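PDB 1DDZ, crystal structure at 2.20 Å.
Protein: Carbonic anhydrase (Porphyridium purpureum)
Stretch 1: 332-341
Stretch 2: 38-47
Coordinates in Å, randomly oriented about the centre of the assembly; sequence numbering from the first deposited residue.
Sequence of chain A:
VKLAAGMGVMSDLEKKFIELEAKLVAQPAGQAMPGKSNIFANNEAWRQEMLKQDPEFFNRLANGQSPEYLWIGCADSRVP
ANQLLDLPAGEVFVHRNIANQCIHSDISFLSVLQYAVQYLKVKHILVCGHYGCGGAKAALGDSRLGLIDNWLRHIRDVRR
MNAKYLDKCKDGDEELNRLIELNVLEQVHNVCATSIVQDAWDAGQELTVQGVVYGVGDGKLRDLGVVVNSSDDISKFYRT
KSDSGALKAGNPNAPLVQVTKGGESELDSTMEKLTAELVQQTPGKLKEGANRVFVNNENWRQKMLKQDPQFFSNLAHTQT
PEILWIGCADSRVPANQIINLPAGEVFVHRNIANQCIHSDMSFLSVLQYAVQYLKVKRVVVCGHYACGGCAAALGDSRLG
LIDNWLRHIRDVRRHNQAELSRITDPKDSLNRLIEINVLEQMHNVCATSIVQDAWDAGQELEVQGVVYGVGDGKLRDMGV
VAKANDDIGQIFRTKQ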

# COMPACT_ATOMS: atom_id res chain seq x y z
N ARG A 332 12.91 2.90 21.84
CA ARG A 332 13.99 2.78 22.80
C ARG A 332 13.65 1.85 23.98
O ARG A 332 14.46 1.64 24.88
CB ARG A 332 14.55 4.14 23.25
CG ARG A 332 15.96 4.01 23.85
CD ARG A 332 16.75 5.28 23.72
NE ARG A 332 17.29 5.48 22.36
CZ ARG A 332 18.52 5.09 21.96
NH1 ARG A 332 19.35 4.44 22.78
NH2 ARG A 332 19.00 5.49 20.77
N VAL A 333 12.43 1.29 24.01
CA VAL A 333 12.06 0.30 25.05
C VAL A 333 11.09 -0.74 24.48
O VAL A 333 10.15 -0.37 23.78
CB VAL A 333 11.36 0.89 26.29
CG1 VAL A 333 11.30 -0.15 27.38
CG2 VAL A 333 12.10 2.15 26.77
N PRO A 334 11.37 -2.03 24.69
CA PRO A 334 10.46 -3.06 24.17
C PRO A 334 9.08 -2.90 24.81
O PRO A 334 8.97 -2.62 26.00
CB PRO A 334 11.13 -4.36 24.58
CG PRO A 334 12.58 -4.03 24.45
CD PRO A 334 12.64 -2.67 25.13
N ALA A 335 8.03 -3.09 24.01
CA ALA A 335 6.66 -2.94 24.48
C ALA A 335 6.37 -3.73 25.73
O ALA A 335 5.86 -3.19 26.72
CB ALA A 335 5.68 -3.31 23.37
N ASN A 336 6.71 -5.02 25.70
CA ASN A 336 6.47 -5.89 26.84
C ASN A 336 7.18 -5.36 28.08
O ASN A 336 6.63 -5.41 29.17
CB ASN A 336 6.93 -7.33 26.53
CG ASN A 336 8.43 -7.48 26.55
OD1 ASN A 336 9.11 -7.12 25.61
ND2 ASN A 336 8.97 -7.99 27.65
N GLN A 337 8.37 -4.79 27.90
CA GLN A 337 9.15 -4.26 29.01
C GLN A 337 8.52 -3.05 29.69
O GLN A 337 8.33 -3.03 30.90
CB GLN A 337 10.56 -3.89 28.55
CG GLN A 337 11.58 -5.01 28.64
CD GLN A 337 12.90 -4.65 27.99
OE1 GLN A 337 13.36 -5.35 27.10
NE2 GLN A 337 13.50 -3.55 28.42
N ILE A 338 8.16 -2.06 28.88
CA ILE A 338 7.60 -0.84 29.40
C ILE A 338 6.34 -1.05 30.23
O ILE A 338 6.11 -0.31 31.19
CB ILE A 338 7.45 0.24 28.29
CG1 ILE A 338 7.34 1.62 28.93
CG2 ILE A 338 6.27 -0.07 27.38
CD1 ILE A 338 7.93 2.73 28.11
N ILE A 339 5.57 -2.09 29.93
CA ILE A 339 4.38 -2.38 30.70
C ILE A 339 4.54 -3.59 31.59
O ILE A 339 3.56 -4.20 32.01
CB ILE A 339 3.11 -2.50 29.84
CG1 ILE A 339 3.27 -3.56 28.75
CG2 ILE A 339 2.74 -1.13 29.29
CD1 ILE A 339 2.03 -3.71 27.84
N ASN A 340 5.79 -3.94 31.86
CA ASN A 340 6.10 -5.03 32.78
C ASN A 340 5.48 -6.40 32.47
O ASN A 340 4.94 -7.06 33.37
CB ASN A 340 5.67 -4.60 34.18
CG ASN A 340 6.62 -5.07 35.27
OD1 ASN A 340 7.84 -5.06 35.09
ND2 ASN A 340 6.05 -5.43 36.42
N LEU A 341 5.59 -6.85 31.22
CA LEU A 341 5.04 -8.14 30.80
C LEU A 341 6.11 -8.97 30.13
O LEU A 341 6.99 -8.45 29.47
CB LEU A 341 3.91 -7.97 29.77
CG LEU A 341 2.56 -7.36 30.15
CD1 LEU A 341 1.63 -7.51 28.96
CD2 LEU A 341 1.98 -8.05 31.36
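Stretch 2, residues 38-47: NIFANNEAWR

Trp-46 forms the apolar centre of the contact and, with 101 Å² covered, has the largest share of any residue in either stretch. Its chi1 is t (167°) and its CA-to-CB bond points toward stretch 1, which lays one face of the indole over the end of the short helix 335-338. Ile-338 CA sits 4.1 Å from the centroid of the six-membered ring, only 12° off the ring normal, in a CH-pi contact, and Gln-337 O lies over the same face, 3.4 Å from Trp-46 CG. Further out on the ring, Ile-338 CG1 packs 3.9 Å from Trp-46 CZ3, and Val-333 CG1 reaches Trp-46 CH2 at 3.9 Å.

Stretch 2 is helical, with i to i+4 backbone hydrogen bonds running from Asn-42 N to Asn-38 O through to Arg-47 N to Asn-43 O. Its successive turns present Ile-39, Asn-42 with Asn-43, and Trp-46 to the end of the stretch 1 helix and the residues that follow it. The CA atoms nearest each other across the stretches are those of Ile-339 and Asn-43, 4.4 Å apart. One turn before Asn-43, Ile-39 CB meets Ile-339 CG2 at 4.0 Å, so that the apolar packing extends beyond the indole.

Ile-339 is the first residue after the helix to leave helical phi/psi; stretch 2 binds the carbonyl of Ile-338 directly and that of Ile-339 through a water. Asn-43 ND2 donates a nearly straight hydrogen bond to Ile-338 O (2.8 Å, 166°), supplemented by a CA-H...O contact from Asn-43 CA at 3.1 Å. The water accepts from Asn-42 ND2 (2.7 Å) and donates to Ile-339 O (2.9 Å). At the outer edge, Asn-340 CB lies 3.3 Å from Asn-42 O, while Asn-340 OD1 approaches Trp-46 CB at 3.5 Å.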

# COMPACT_ATOMS: atom_id res chain seq x y z
N ASN A 38 -4.31 -0.65 34.39
CA ASN A 38 -3.28 -1.32 35.15
C ASN A 38 -1.95 -1.25 34.39
O ASN A 38 -0.90 -1.46 34.99
CB ASN A 38 -3.70 -2.76 35.53
CG ASN A 38 -3.36 -3.80 34.47
OD1 ASN A 38 -2.80 -4.86 34.79
ND2 ASN A 38 -3.75 -3.55 33.23
N ILE A 39 -1.98 -0.85 33.12
CA ILE A 39 -0.73 -0.73 32.37
C ILE A 39 0.14 0.38 32.95
O ILE A 39 1.36 0.29 32.93
CB ILE A 39 -0.91 -0.51 30.84
CG1 ILE A 39 -1.69 0.76 30.52
CG2 ILE A 39 -1.50 -1.75 30.20
CD1 ILE A 39 -1.51 1.19 29.09
N PHE A 40 -0.49 1.41 33.49
CA PHE A 40 0.26 2.51 34.08
C PHE A 40 0.86 2.02 35.40
O PHE A 40 2.02 2.25 35.70
CB PHE A 40 -0.66 3.71 34.28
CG PHE A 40 -1.17 4.27 32.99
CD1 PHE A 40 -2.50 4.10 32.62
CD2 PHE A 40 -0.31 4.96 32.14
CE1 PHE A 40 -2.97 4.61 31.42
CE2 PHE A 40 -0.77 5.48 30.94
CZ PHE A 40 -2.11 5.30 30.57
N ALA A 41 0.09 1.24 36.14
CA ALA A 41 0.57 0.67 37.39
C ALA A 41 1.74 -0.28 37.12
O ALA A 41 2.73 -0.32 37.86
CB ALA A 41 -0.56 -0.08 38.07
N ASN A 42 1.62 -1.06 36.05
CA ASN A 42 2.65 -2.02 35.67
C ASN A 42 3.88 -1.29 35.18
O ASN A 42 5.00 -1.66 35.51
CB ASN A 42 2.12 -3.00 34.64
CG ASN A 42 1.28 -4.09 35.28
OD1 ASN A 42 1.58 -4.52 36.39
ND2 ASN A 42 0.24 -4.53 34.60
N ASN A 43 3.67 -0.25 34.39
CA ASN A 43 4.78 0.54 33.90
C ASN A 43 5.54 1.16 35.08
O ASN A 43 6.77 1.24 35.06
CB ASN A 43 4.27 1.68 33.04
CG ASN A 43 5.33 2.72 32.78
OD1 ASN A 43 5.21 3.87 33.19
ND2 ASN A 43 6.38 2.32 32.10
N GLU A 44 4.80 1.59 36.10
CA GLU A 44 5.40 2.19 37.26
C GLU A 44 6.22 1.16 38.04
O GLU A 44 7.37 1.41 38.40
CB GLU A 44 4.32 2.82 38.14
CG GLU A 44 4.86 3.60 39.34
CD GLU A 44 5.77 4.76 38.96
OE1 GLU A 44 6.36 5.36 39.88
OE2 GLU A 44 5.91 5.09 37.76
N ALA A 45 5.62 0.00 38.30
CA ALA A 45 6.33 -1.07 39.00
C ALA A 45 7.67 -1.34 38.30
O ALA A 45 8.71 -1.47 38.95
CB ALA A 45 5.48 -2.33 39.00
N TRP A 46 7.64 -1.37 36.98
CA TRP A 46 8.83 -1.60 36.17
C TRP A 46 9.87 -0.51 36.40
O TRP A 46 11.04 -0.81 36.65
CB TRP A 46 8.45 -1.66 34.69
CG TRP A 46 9.61 -1.59 33.76
CD1 TRP A 46 10.54 -2.56 33.55
CD2 TRP A 46 9.96 -0.50 32.89
NE1 TRP A 46 11.45 -2.14 32.60
CE2 TRP A 46 11.11 -0.88 32.18
CE3 TRP A 46 9.41 0.77 32.65
CZ2 TRP A 46 11.73 -0.05 31.24
CZ3 TRP A 46 10.02 1.59 31.72
CH2 TRP A 46 11.16 1.18 31.02
N ARG A 47 9.46 0.76 36.30
CA ARG A 47 10.37 1.89 36.50
C ARG A 47 11.03 1.78 37.86
O ARG A 47 12.24 1.98 37.98
CB ARG A 47 9.62 3.21 36.45
CG ARG A 47 8.89 3.49 35.17
CD ARG A 47 8.14 4.79 35.29
NE ARG A 47 9.08 5.89 35.46
CZ ARG A 47 9.25 6.60 36.57
NH1 ARG A 47 8.53 6.34 37.66
NH2 ARG A 47 10.15 7.57 36.60
O HOH W 1 0.68 -4.16 31.93